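Local coordinates for protein aminofutalosine deaminase (Helicobacter pylori, PDB 7LKK) that deaminates aminofutalosine in the menaquinone pathway, an iron-bound hydrolase of the amidohydrolase family that here holds the inhibitor methylthio-coformycin, at residues C27-E32 with A364-A369; E355-A360 with A401-L406; L72-N77 with D386-G391; S22-C27 with G377-N382. All blocks are in the same frame, centred on the assembly; numbering follows the deposited sequence.

How the interactions relate
All four contacts lie on the same side of the chain's centre, away from the iron and inhibitor site, where the N-terminal segment and the chain's C-terminal part meet the start of the barrel. Interactions 1 and 4 share Cys27, and their centres are 9 Å apart; a salt bridge from Arg366 NE to Glu378 OE2, 2.7 Å long, joins them. Interaction 3, its centre also 9 Å from that of interaction 4, uses strand 69-80, a neighbour of strand 23-25; Pro73 packs on Phe25 and Gly377. Ala364 O probably accepts a hydrogen bond from Ile76 N, tying interaction 1 to interaction 3. Interaction 2 adds Phe405, whose ring meets Phe390, Leu72 and Phe75, and Ile402, which touches Cys31.

Interaction 1 of 4, residues C27-E32 with A364-A369; sequences CNEKCE and ATRHGA
The loop 27-32 makes a type I turn from Asn28 to Cys31 and passes the first turn of helix 366-371, with Cys27 CA and Arg366 CA 6.2 Å apart. Glu29 reaches across with a chain bent at chi2 (-56°) and meets both Arg366 and His367 with its carboxylate. His367 NE2 donates to Glu29 OE1, using the syn lone pair, at 3.0 Å and nearly straight (173°); carboxylate and imidazole are almost coplanar, and Val323 O accepts from ND1 at the ring's other nitrogen, so the ring is held at both ends. Glu29 OE2 accepts from Arg366 NH1 at 2.7 Å through its anti lone pair, a more bent bond (140°) in a salt bridge whose carboxylate and guanidinium planes stand almost perpendicular. The His367-Glu29 His-carboxylate bond, far from the metal site, joins the loop between strands 23-25 and 33-34 to helix 366-371, which follows helix 353-364 in the amidohydrolase fold. Arg366, extended from CG to NE, lays CD 3.3 Å from Cys27 O, a buried carbonyl with no polar partner in the model, while its NE pairs with Glu378. Deeper in, Cys27 SG lies 3.4 Å from Thr365 OG1, which is hydrogen-bonded to Leu361 O of helix 353-364.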
loop_
_atom_site.group_PDB
_atom_site.type_symbol
_atom_site.label_atom_id
_atom_site.label_comp_id
_atom_site.label_asym_id
_atom_site.label_seq_id
_atom_site.Cartn_x
_atom_site.Cartn_y
_atom_site.Cartn_z
ATOM N N CYS A 27 7.013 17.168 -15.249
ATOM C CA CYS A 27 5.597 17.099 -14.887
ATOM C C CYS A 27 4.748 18.020 -15.759
ATOM O O CYS A 27 3.800 18.654 -15.291
ATOM C CB CYS A 27 5.388 17.397 -13.403
ATOM S SG CYS A 27 6.103 16.136 -12.330
ATOM N N ASN A 28 5.103 18.115 -17.036
ATOM C CA ASN A 28 4.123 18.573 -18.001
ATOM C C ASN A 28 3.188 17.414 -18.332
ATOM O O ASN A 28 3.403 16.274 -17.910
ATOM C CB ASN A 28 4.806 19.127 -19.256
ATOM C CG ASN A 28 5.902 18.214 -19.793
ATOM O OD1 ASN A 28 6.042 17.067 -19.370
ATOM N ND2 ASN A 28 6.685 18.728 -20.735
ATOM N N GLU A 29 2.129 17.706 -19.091
ATOM C CA GLU A 29 1.174 16.651 -19.410
ATOM C C GLU A 29 1.829 15.520 -20.191
ATOM O O GLU A 29 1.356 14.380 -20.129
ATOM C CB GLU A 29 -0.015 17.219 -20.188
ATOM C CG GLU A 29 -0.923 18.147 -19.378
ATOM C CD GLU A 29 -1.477 17.512 -18.106
ATOM O OE1 GLU A 29 -1.699 16.283 -18.084
ATOM O OE2 GLU A 29 -1.695 18.251 -17.123
ATOM N N LYS A 30 2.916 15.810 -20.913
ATOM C CA LYS A 30 3.712 14.766 -21.544
ATOM C C LYS A 30 4.476 13.928 -20.524
ATOM O O LYS A 30 4.903 12.815 -20.850
ATOM C CB LYS A 30 4.692 15.392 -22.538
ATOM C CG LYS A 30 4.070 15.750 -23.871
ATOM C CD LYS A 30 5.043 16.518 -24.749
ATOM C CE LYS A 30 6.372 15.793 -24.889
ATOM N NZ LYS A 30 7.323 16.549 -25.755
ATOM N N CYS A 31 4.659 14.445 -19.304
ATOM C CA CYS A 31 5.426 13.774 -18.252
ATOM C C CYS A 31 6.866 13.532 -18.702
ATOM O O CYS A 31 7.397 12.425 -18.612
ATOM C CB CYS A 31 4.745 12.472 -17.822
ATOM S SG CYS A 31 4.904 12.112 -16.071
ATOM N N GLU A 32 7.498 14.599 -19.186
ATOM C CA GLU A 32 8.849 14.513 -19.725
ATOM C C GLU A 32 9.861 14.176 -18.637
ATOM O O GLU A 32 9.803 14.705 -17.523
ATOM C CB GLU A 32 9.226 15.833 -20.391
ATOM C CG GLU A 32 10.002 15.691 -21.681
ATOM C CD GLU A 32 10.068 16.995 -22.447
ATOM O OE1 GLU A 32 9.011 17.643 -22.596
ATOM O OE2 GLU A 32 11.172 17.375 -22.890
ATOM N N ALA A 364 -0.168 14.106 -8.545
ATOM C CA ALA A 364 0.432 14.695 -7.359
ATOM C C ALA A 364 1.123 16.021 -7.634
ATOM O O ALA A 364 1.607 16.654 -6.691
ATOM C CB ALA A 364 1.441 13.724 -6.735
ATOM N N THR A 365 1.197 16.449 -8.894
ATOM C CA THR A 365 1.903 17.680 -9.225
ATOM C C THR A 365 1.025 18.618 -10.047
ATOM O O THR A 365 0.268 19.415 -9.483
ATOM C CB THR A 365 3.207 17.372 -9.970
ATOM O OG1 THR A 365 2.929 16.604 -11.148
ATOM C CG2 THR A 365 4.164 16.590 -9.073
ATOM N N ARG A 366 1.112 18.516 -11.378
ATOM C CA ARG A 366 0.485 19.509 -12.248
ATOM C C ARG A 366 -1.027 19.568 -12.059
ATOM O O ARG A 366 -1.611 20.658 -12.018
ATOM C CB ARG A 366 0.822 19.206 -13.709
ATOM C CG ARG A 366 0.395 20.291 -14.681
ATOM C CD ARG A 366 0.896 20.004 -16.088
ATOM N NE ARG A 366 0.828 21.194 -16.934
ATOM C CZ ARG A 366 -0.254 21.572 -17.605
ATOM N NH1 ARG A 366 -1.367 20.854 -17.535
ATOM N NH2 ARG A 366 -0.225 22.671 -18.345
ATOM N N HIS A 367 -1.679 18.409 -11.938
ATOM C CA HIS A 367 -3.137 18.394 -11.846
ATOM C C HIS A 367 -3.617 19.035 -10.551
ATOM O O HIS A 367 -4.585 19.804 -10.556
ATOM C CB HIS A 367 -3.657 16.960 -11.971
ATOM C CG HIS A 367 -3.445 16.359 -13.326
ATOM N ND1 HIS A 367 -3.934 15.118 -13.675
ATOM C CD2 HIS A 367 -2.788 16.824 -14.415
ATOM C CE1 HIS A 367 -3.591 14.847 -14.922
ATOM N NE2 HIS A 367 -2.896 15.867 -15.394
ATOM N N GLY A 368 -2.958 18.728 -9.431
ATOM C CA GLY A 368 -3.329 19.356 -8.174
ATOM C C GLY A 368 -3.087 20.853 -8.179
ATOM O O GLY A 368 -3.858 21.618 -7.596
ATOM N N ALA A 369 -2.007 21.288 -8.835
ATOM C CA ALA A 369 -1.755 22.719 -8.974
ATOM C C ALA A 369 -2.876 23.399 -9.746
ATOM O O ALA A 369 -3.318 24.493 -9.377
ATOM C CB ALA A 369 -0.412 22.952 -9.665
#

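Interaction 2 of 4, residues E355-A360 with A401-L406; sequences ELAKIA and AILQFL
Ile402 has CG2 anti to its backbone N and CG1 anti to the carbonyl carbon (chi1 -72°), so the CG2 methyl is presented to helix 353-364; Leu406, with CG anti to the carbonyl carbon and an extended chi2 of 178°, brings CD1 to the same place from one turn further on. The methyl of Ala357 rests against both, and against Leu403. Ala357 CB meets Ile402 CG2 at 3.9 Å and Leu406 CD1 at 4.0 Å, and it lies 4.0 Å from Leu403 CA. Both branched side chains also touch the Ala357 carbonyl oxygen, Ile402 CG2 coming within 3.5 Å of Ala357 O. Leu406 CD1 then continues along the helix to Ala360 CB, 3.8 Å away, one turn beyond Ala357. Leu403 itself contributes little more than CA and CB here. The axes of the two segments, on helix 353-364 and helix 401-408, approach to 8.9 Å and cross at 67°, so the contact is short and centred on one alanine. Lys358 skirts its margin with the aliphatic part of its chain. Phe345 and Leu342 of helix 338-348 extend the packing beyond Ala360 and Leu406, and Leu361 and Cys31 lie against Ile402. Leu403 also packs on Tyr93 of the second subunit, placing this helix pair beside the dimer interface. With alanine at the closest point, Ala357 and Leu403 have CA atoms 5.4 Å apart. Methyl and methylene groups make the side-chain contacts between the segments, so cohesion here rests on shape and the burial of apolar surface.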
loop_
_atom_site.group_PDB
_atom_site.type_symbol
_atom_site.label_atom_id
_atom_site.label_comp_id
_atom_site.label_asym_id
_atom_site.label_seq_id
_atom_site.Cartn_x
_atom_site.Cartn_y
_atom_site.Cartn_z
ATOM N N GLU A 355 1.952 3.034 -17.224
ATOM C CA GLU A 355 0.967 4.059 -17.557
ATOM C C GLU A 355 0.372 4.678 -16.299
ATOM O O GLU A 355 0.171 5.897 -16.235
ATOM C CB GLU A 355 -0.130 3.459 -18.434
ATOM C CG GLU A 355 -1.117 4.473 -18.985
ATOM C CD GLU A 355 -2.311 3.820 -19.654
ATOM O OE1 GLU A 355 -2.219 2.624 -20.008
ATOM O OE2 GLU A 355 -3.343 4.504 -19.823
ATOM N N LEU A 356 0.095 3.854 -15.285
ATOM C CA LEU A 356 -0.497 4.356 -14.050
ATOM C C LEU A 356 0.483 5.225 -13.270
ATOM O O LEU A 356 0.063 6.152 -12.567
ATOM C CB LEU A 356 -0.972 3.182 -13.191
ATOM C CG LEU A 356 -1.780 3.487 -11.928
ATOM C CD1 LEU A 356 -3.055 4.224 -12.283
ATOM C CD2 LEU A 356 -2.092 2.203 -11.177
ATOM N N ALA A 357 1.785 4.953 -13.391
ATOM C CA ALA A 357 2.778 5.758 -12.688
ATOM C C ALA A 357 2.785 7.194 -13.199
ATOM O O ALA A 357 3.006 8.136 -12.429
ATOM C CB ALA A 357 4.163 5.124 -12.826
ATOM N N LYS A 358 2.559 7.379 -14.502
ATOM C CA LYS A 358 2.465 8.731 -15.046
ATOM C C LYS A 358 1.240 9.455 -14.503
ATOM O O LYS A 358 1.313 10.639 -14.156
ATOM C CB LYS A 358 2.410 8.686 -16.573
ATOM C CG LYS A 358 3.630 8.073 -17.240
ATOM C CD LYS A 358 3.433 8.004 -18.748
ATOM C CE LYS A 358 4.610 7.327 -19.435
ATOM N NZ LYS A 358 4.341 7.079 -20.880
ATOM N N ILE A 359 0.107 8.755 -14.426
ATOM C CA ILE A 359 -1.103 9.347 -13.867
ATOM C C ILE A 359 -0.890 9.718 -12.406
ATOM O O ILE A 359 -1.311 10.792 -11.954
ATOM C CB ILE A 359 -2.292 8.385 -14.051
ATOM C CG1 ILE A 359 -2.678 8.313 -15.528
ATOM C CG2 ILE A 359 -3.481 8.809 -13.201
ATOM C CD1 ILE A 359 -3.690 7.246 -15.845
ATOM N N ALA A 360 -0.212 8.849 -11.652
ATOM C CA ALA A 360 0.032 9.119 -10.237
ATOM C C ALA A 360 0.908 10.351 -10.053
ATOM O O ALA A 360 0.614 11.219 -9.221
ATOM C CB ALA A 360 0.673 7.896 -9.577
ATOM N N ALA A 401 12.115 5.471 -14.608
ATOM C CA ALA A 401 12.445 6.485 -13.611
ATOM C C ALA A 401 11.232 6.870 -12.770
ATOM O O ALA A 401 11.322 6.967 -11.541
ATOM C CB ALA A 401 13.033 7.720 -14.299
ATOM N N ILE A 402 10.092 7.116 -13.420
ATOM C CA ILE A 402 8.914 7.590 -12.698
ATOM C C ILE A 402 8.386 6.513 -11.757
ATOM O O ILE A 402 8.047 6.792 -10.600
ATOM C CB ILE A 402 7.835 8.056 -13.690
ATOM C CG1 ILE A 402 8.247 9.375 -14.344
ATOM C CG2 ILE A 402 6.488 8.200 -12.993
ATOM C CD1 ILE A 402 7.457 9.708 -15.585
ATOM N N LEU A 403 8.298 5.270 -12.235
ATOM C CA LEU A 403 7.791 4.190 -11.394
ATOM C C LEU A 403 8.746 3.885 -10.244
ATOM O O LEU A 403 8.319 3.754 -9.091
ATOM C CB LEU A 403 7.540 2.940 -12.236
ATOM C CG LEU A 403 7.212 1.661 -11.457
ATOM C CD1 LEU A 403 5.966 1.842 -10.603
ATOM C CD2 LEU A 403 7.053 0.481 -12.403
ATOM N N GLN A 404 10.047 3.770 -10.536
ATOM C CA GLN A 404 11.018 3.494 -9.479
ATOM C C GLN A 404 11.048 4.619 -8.453
ATOM O O GLN A 404 11.226 4.371 -7.254
ATOM C CB GLN A 404 12.411 3.277 -10.072
ATOM C CG GLN A 404 12.517 2.100 -11.032
ATOM C CD GLN A 404 12.470 0.756 -10.336
ATOM O OE1 GLN A 404 12.649 0.662 -9.121
ATOM N NE2 GLN A 404 12.231 -0.296 -11.108
ATOM N N PHE A 405 10.888 5.865 -8.906
ATOM C CA PHE A 405 10.795 6.985 -7.976
ATOM C C PHE A 405 9.614 6.811 -7.028
ATOM O O PHE A 405 9.760 6.939 -5.808
ATOM C CB PHE A 405 10.671 8.303 -8.744
ATOM C CG PHE A 405 10.277 9.469 -7.880
ATOM C CD1 PHE A 405 11.233 10.163 -7.159
ATOM C CD2 PHE A 405 8.952 9.861 -7.779
ATOM C CE1 PHE A 405 10.875 11.232 -6.357
ATOM C CE2 PHE A 405 8.590 10.929 -6.980
ATOM C CZ PHE A 405 9.553 11.614 -6.269
ATOM N N LEU A 406 8.429 6.531 -7.576
ATOM C CA LEU A 406 7.243 6.364 -6.740
ATOM C C LEU A 406 7.397 5.198 -5.774
ATOM O O LEU A 406 6.862 5.238 -4.660
ATOM C CB LEU A 406 6.005 6.166 -7.617
ATOM C CG LEU A 406 5.539 7.386 -8.416
ATOM C CD1 LEU A 406 4.339 7.036 -9.286
ATOM C CD2 LEU A 406 5.212 8.547 -7.488
#

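Interaction 3 of 4, residues L72-N77 with D386-G391; sequences LPAFIN and DLSVFG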
loop_
_atom_site.group_PDB
_atom_site.type_symbol
_atom_site.label_atom_id
_atom_site.label_comp_id
_atom_site.label_asym_id
_atom_site.label_seq_id
_atom_site.Cartn_x
_atom_site.Cartn_y
_atom_site.Cartn_z
ATOM N N LEU A 72 12.168 17.349 -9.164
ATOM C CA LEU A 72 10.789 17.394 -9.625
ATOM C C LEU A 72 10.073 18.507 -8.869
ATOM O O LEU A 72 10.599 19.031 -7.878
ATOM C CB LEU A 72 10.088 16.038 -9.418
ATOM C CG LEU A 72 9.505 15.710 -8.041
ATOM C CD1 LEU A 72 8.449 14.620 -8.161
ATOM C CD2 LEU A 72 10.596 15.285 -7.069
ATOM N N PRO A 73 8.895 18.922 -9.332
ATOM C CA PRO A 73 8.142 19.936 -8.585
ATOM C C PRO A 73 7.717 19.408 -7.224
ATOM O O PRO A 73 7.459 18.215 -7.052
ATOM C CB PRO A 73 6.926 20.211 -9.477
ATOM C CG PRO A 73 7.303 19.713 -10.819
ATOM C CD PRO A 73 8.225 18.565 -10.594
ATOM N N ALA A 74 7.646 20.314 -6.252
ATOM C CA ALA A 74 7.024 19.973 -4.980
ATOM C C ALA A 74 5.597 19.488 -5.212
ATOM O O ALA A 74 4.907 19.929 -6.135
ATOM C CB ALA A 74 7.030 21.176 -4.035
ATOM N N PHE A 75 5.159 18.561 -4.366
ATOM C CA PHE A 75 3.846 17.967 -4.541
ATOM C C PHE A 75 2.749 18.938 -4.121
ATOM O O PHE A 75 2.973 19.890 -3.369
ATOM C CB PHE A 75 3.719 16.683 -3.725
ATOM C CG PHE A 75 4.553 15.548 -4.241
ATOM C CD1 PHE A 75 4.564 15.234 -5.589
ATOM C CD2 PHE A 75 5.321 14.791 -3.372
ATOM C CE1 PHE A 75 5.332 14.187 -6.064
ATOM C CE2 PHE A 75 6.090 13.742 -3.838
ATOM C CZ PHE A 75 6.096 13.441 -5.187
ATOM N N ILE A 76 1.547 18.681 -4.626
ATOM C CA ILE A 76 0.334 19.355 -4.185
ATOM C C ILE A 76 -0.596 18.290 -3.620
ATOM O O ILE A 76 -0.912 17.309 -4.307
ATOM C CB ILE A 76 -0.345 20.132 -5.323
ATOM C CG1 ILE A 76 0.506 21.336 -5.741
ATOM C CG2 ILE A 76 -1.732 20.592 -4.895
ATOM C CD1 ILE A 76 1.478 21.046 -6.862
ATOM N N ASN A 77 -1.013 18.468 -2.370
ATOM C CA ASN A 77 -1.962 17.574 -1.707
ATOM C C ASN A 77 -3.276 18.342 -1.605
ATOM O O ASN A 77 -3.467 19.141 -0.686
ATOM C CB ASN A 77 -1.442 17.137 -0.339
ATOM C CG ASN A 77 -2.293 16.045 0.287
ATOM O OD1 ASN A 77 -3.216 15.525 -0.339
ATOM N ND2 ASN A 77 -1.984 15.693 1.530
ATOM N N ASP A 386 9.002 25.899 -6.488
ATOM C CA ASP A 386 8.634 24.884 -5.503
ATOM C C ASP A 386 9.218 23.563 -5.995
ATOM O O ASP A 386 8.647 22.905 -6.868
ATOM C CB ASP A 386 7.120 24.811 -5.332
ATOM C CG ASP A 386 6.522 26.112 -4.813
ATOM O OD1 ASP A 386 7.253 26.911 -4.186
ATOM O OD2 ASP A 386 5.315 26.337 -5.036
ATOM N N LEU A 387 10.360 23.172 -5.435
ATOM C CA LEU A 387 11.157 22.092 -6.000
ATOM C C LEU A 387 11.578 21.105 -4.923
ATOM O O LEU A 387 11.975 21.499 -3.822
ATOM C CB LEU A 387 12.400 22.651 -6.708
ATOM C CG LEU A 387 12.111 23.648 -7.834
ATOM C CD1 LEU A 387 13.375 24.379 -8.263
ATOM C CD2 LEU A 387 11.466 22.942 -9.017
ATOM N N SER A 388 11.507 19.819 -5.261
ATOM C CA SER A 388 11.945 18.736 -4.392
ATOM C C SER A 388 13.119 18.007 -5.029
ATOM O O SER A 388 13.177 17.856 -6.253
ATOM C CB SER A 388 10.811 17.740 -4.129
ATOM O OG SER A 388 9.767 18.318 -3.368
ATOM N N VAL A 389 14.052 17.559 -4.193
ATOM C CA VAL A 389 15.139 16.677 -4.605
ATOM C C VAL A 389 15.101 15.434 -3.726
ATOM O O VAL A 389 15.122 15.540 -2.494
ATOM C CB VAL A 389 16.509 17.374 -4.509
ATOM C CG1 VAL A 389 17.627 16.403 -4.864
ATOM C CG2 VAL A 389 16.552 18.603 -5.409
ATOM N N PHE A 390 15.036 14.262 -4.358
ATOM C CA PHE A 390 15.046 12.977 -3.671
ATOM C C PHE A 390 16.291 12.207 -4.084
ATOM O O PHE A 390 16.535 12.019 -5.279
ATOM C CB PHE A 390 13.797 12.152 -4.004
ATOM C CG PHE A 390 12.532 12.664 -3.366
ATOM C CD1 PHE A 390 11.818 13.701 -3.944
ATOM C CD2 PHE A 390 12.051 12.093 -2.200
ATOM C CE1 PHE A 390 10.652 14.169 -3.363
ATOM C CE2 PHE A 390 10.885 12.552 -1.613
ATOM C CZ PHE A 390 10.184 13.592 -2.196
ATOM N N GLY A 391 17.061 11.746 -3.103
ATOM C CA GLY A 391 18.311 11.045 -3.360
ATOM C C GLY A 391 18.134 9.540 -3.276
ATOM O O GLY A 391 17.374 9.035 -2.448
HETATM O O HOH W 1 8.006 16.531 -4.782
#
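Three backbone hydrogen bonds join the segments. Ser388 N lies almost on the C=O axis of Leu72, 2.9 Å from Leu72 O with a nearly linear 174° N-H...O angle, and Leu72 N returns a bond to Ser388 O at 3.1 Å; together they make Leu72 and Ser388 a hydrogen-bonded antiparallel pair. The third, from Ala74 N to Asp386 O at 2.8 Å, is as straight at hydrogen, but the N-H comes from above the carbonyl plane, consistent with the break in the strand at Ala74. Pro73, with no N-H to give, faces Leu387 as a non-hydrogen-bonded pair. Beyond the backbone, a water bridges Pro73 O, to which it donates, and Ser388 OG, each 2.9 Å away. This water also sits over the centre of the Phe75 ring, 3.3 Å above its plane, and at the edge of the Phe390 ring. Ser388 OG is placed there by a chi1 of -67°, anti to the carbonyl carbon. On the same side, Leu72 has CG in the crowded position between N and the carbonyl carbon, and its CD2 meets the edge of the Phe390 ring at CD1, 3.7 Å away. The contact is the junction where strand 69-80, having paired with strand 387-391, swings away to pair with strand 130-137 in the barrel. Phe405 of helix 401-408 packs edge-to-face with Phe390, Leu338 and Leu339 of helix 338-348 cover Phe75, and Leu415 of strand 414-417 lies against Ala74 and Ser388.

Interaction 4 of 4, residues S22-C27 with G377-N382; sequences SLVFLC and GEIETN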
loop_
_atom_site.group_PDB
_atom_site.type_symbol
_atom_site.label_atom_id
_atom_site.label_comp_id
_atom_site.label_asym_id
_atom_site.label_seq_id
_atom_site.Cartn_x
_atom_site.Cartn_y
_atom_site.Cartn_z
ATOM N N SER A 22 20.491 13.902 -11.736
ATOM C CA SER A 22 20.628 12.908 -12.796
ATOM C C SER A 22 19.329 12.732 -13.567
ATOM O O SER A 22 19.352 12.430 -14.765
ATOM C CB SER A 22 21.074 11.568 -12.207
ATOM O OG SER A 22 22.278 11.707 -11.475
ATOM N N LEU A 23 18.193 12.902 -12.898
ATOM C CA LEU A 23 16.882 12.793 -13.517
ATOM C C LEU A 23 16.046 13.985 -13.082
ATOM O O LEU A 23 16.040 14.341 -11.899
ATOM C CB LEU A 23 16.190 11.483 -13.126
ATOM C CG LEU A 23 16.864 10.198 -13.614
ATOM C CD1 LEU A 23 16.410 9.006 -12.781
ATOM C CD2 LEU A 23 16.568 9.970 -15.087
ATOM N N VAL A 24 15.357 14.603 -14.035
ATOM C CA VAL A 24 14.463 15.724 -13.771
ATOM C C VAL A 24 13.096 15.383 -14.343
ATOM O O VAL A 24 12.982 15.050 -15.527
ATOM C CB VAL A 24 14.992 17.038 -14.375
ATOM C CG1 VAL A 24 13.999 18.168 -14.140
ATOM C CG2 VAL A 24 16.350 17.385 -13.788
ATOM N N PHE A 25 12.067 15.457 -13.503
ATOM C CA PHE A 25 10.687 15.246 -13.927
ATOM C C PHE A 25 10.058 16.615 -14.153
ATOM O O PHE A 25 9.851 17.373 -13.199
ATOM C CB PHE A 25 9.898 14.454 -12.884
ATOM C CG PHE A 25 10.414 13.058 -12.647
ATOM C CD1 PHE A 25 11.323 12.471 -13.515
ATOM C CD2 PHE A 25 9.973 12.328 -11.553
ATOM C CE1 PHE A 25 11.788 11.191 -13.287
ATOM C CE2 PHE A 25 10.434 11.049 -11.324
ATOM C CZ PHE A 25 11.341 10.478 -12.191
ATOM N N LEU A 26 9.759 16.937 -15.415
ATOM C CA LEU A 26 9.158 18.232 -15.716
ATOM C C LEU A 26 7.710 18.304 -15.251
ATOM O O LEU A 26 7.228 19.387 -14.897
ATOM C CB LEU A 26 9.233 18.518 -17.214
ATOM C CG LEU A 26 10.608 18.798 -17.818
ATOM C CD1 LEU A 26 10.444 19.429 -19.189
ATOM C CD2 LEU A 26 11.426 19.698 -16.907
ATOM N N CYS A 27 7.013 17.168 -15.249
ATOM C CA CYS A 27 5.597 17.099 -14.887
ATOM C C CYS A 27 4.748 18.020 -15.759
ATOM O O CYS A 27 3.800 18.654 -15.291
ATOM C CB CYS A 27 5.388 17.397 -13.403
ATOM S SG CYS A 27 6.103 16.136 -12.330
ATOM N N GLY A 377 3.571 23.108 -9.528
ATOM C CA GLY A 377 3.282 21.760 -9.962
ATOM C C GLY A 377 3.968 21.337 -11.236
ATOM O O GLY A 377 3.701 20.232 -11.720
ATOM N N GLU A 378 4.849 22.167 -11.789
ATOM C CA GLU A 378 5.489 21.855 -13.059
ATOM C C GLU A 378 6.790 22.638 -13.154
ATOM O O GLU A 378 6.851 23.799 -12.742
ATOM C CB GLU A 378 4.563 22.196 -14.234
ATOM C CG GLU A 378 5.211 22.109 -15.609
ATOM C CD GLU A 378 4.217 22.345 -16.730
ATOM O OE1 GLU A 378 4.592 22.167 -17.907
ATOM O OE2 GLU A 378 3.058 22.709 -16.430
ATOM N N ILE A 379 7.825 22.000 -13.694
ATOM C CA ILE A 379 9.115 22.650 -13.895
ATOM C C ILE A 379 9.042 23.365 -15.238
ATOM O O ILE A 379 9.267 22.770 -16.296
ATOM C CB ILE A 379 10.275 21.653 -13.829
ATOM C CG1 ILE A 379 10.385 21.075 -12.419
ATOM C CG2 ILE A 379 11.583 22.329 -14.212
ATOM C CD1 ILE A 379 11.551 20.133 -12.227
ATOM N N GLU A 380 8.713 24.654 -15.191
ATOM C CA GLU A 380 8.535 25.469 -16.380
ATOM C C GLU A 380 8.829 26.913 -16.005
ATOM O O GLU A 380 8.524 27.340 -14.887
ATOM C CB GLU A 380 7.112 25.327 -16.939
ATOM C CG GLU A 380 6.869 26.032 -18.266
ATOM C CD GLU A 380 5.428 25.909 -18.725
ATOM O OE1 GLU A 380 4.595 25.400 -17.945
ATOM O OE2 GLU A 380 5.124 26.326 -19.863
ATOM N N THR A 381 9.436 27.652 -16.933
ATOM C CA THR A 381 9.792 29.040 -16.667
ATOM C C THR A 381 8.559 29.843 -16.271
ATOM O O THR A 381 7.473 29.655 -16.826
ATOM C CB THR A 381 10.460 29.669 -17.892
ATOM O OG1 THR A 381 9.544 29.670 -18.995
ATOM C CG2 THR A 381 11.711 28.889 -18.276
ATOM N N ASN A 382 8.732 30.713 -15.275
ATOM C CA ASN A 382 7.753 31.617 -14.678
ATOM C C ASN A 382 6.876 30.917 -13.643
ATOM O O ASN A 382 6.085 31.587 -12.978
ATOM C CB ASN A 382 6.847 32.315 -15.713
ATOM C CG ASN A 382 7.640 33.075 -16.758
ATOM O OD1 ASN A 382 8.641 33.718 -16.445
ATOM N ND2 ASN A 382 7.202 32.995 -18.008
#
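Ile379 carries the close-packed half of this contact, its side chain packed against the end of strand 23-25. With CG1 anti to the carbonyl carbon and the chain extended beyond it (chi2 -177°), Ile379 CD1 reaches 3.4 Å from Phe25 O and 3.7 Å from Val24 CG1. The other branch, Ile379 CG2, meets Leu26 CD2 at 3.8 Å, the two side chains crossing at about a right angle. A single backbone hydrogen bond fixes the pair: Ile379 N donates to Leu26 O at 2.9 Å, in the carbonyl plane and on a lone pair. Pro73 of strand 69-80 packs against the same isoleucine. On the flank, aliphatic carbons of buried Glu378 pass carbonyl oxygens: Glu378 CG lies 3.5 Å from Leu26 O and the extended chain runs alongside the Cys27 carbonyl, carrying the carboxylate to a salt bridge with Arg366. The looser side is nearer solvent, where Leu26 is only partly buried and the loop beyond Ile379 runs out to the exposed Thr381 and Asn382. Such packing of the loop after helix 366-371 on the end of an N-terminal strand is consistent with the small beta domain that accompanies the TIM barrel in many amidohydrolases, built from both ends of the chain.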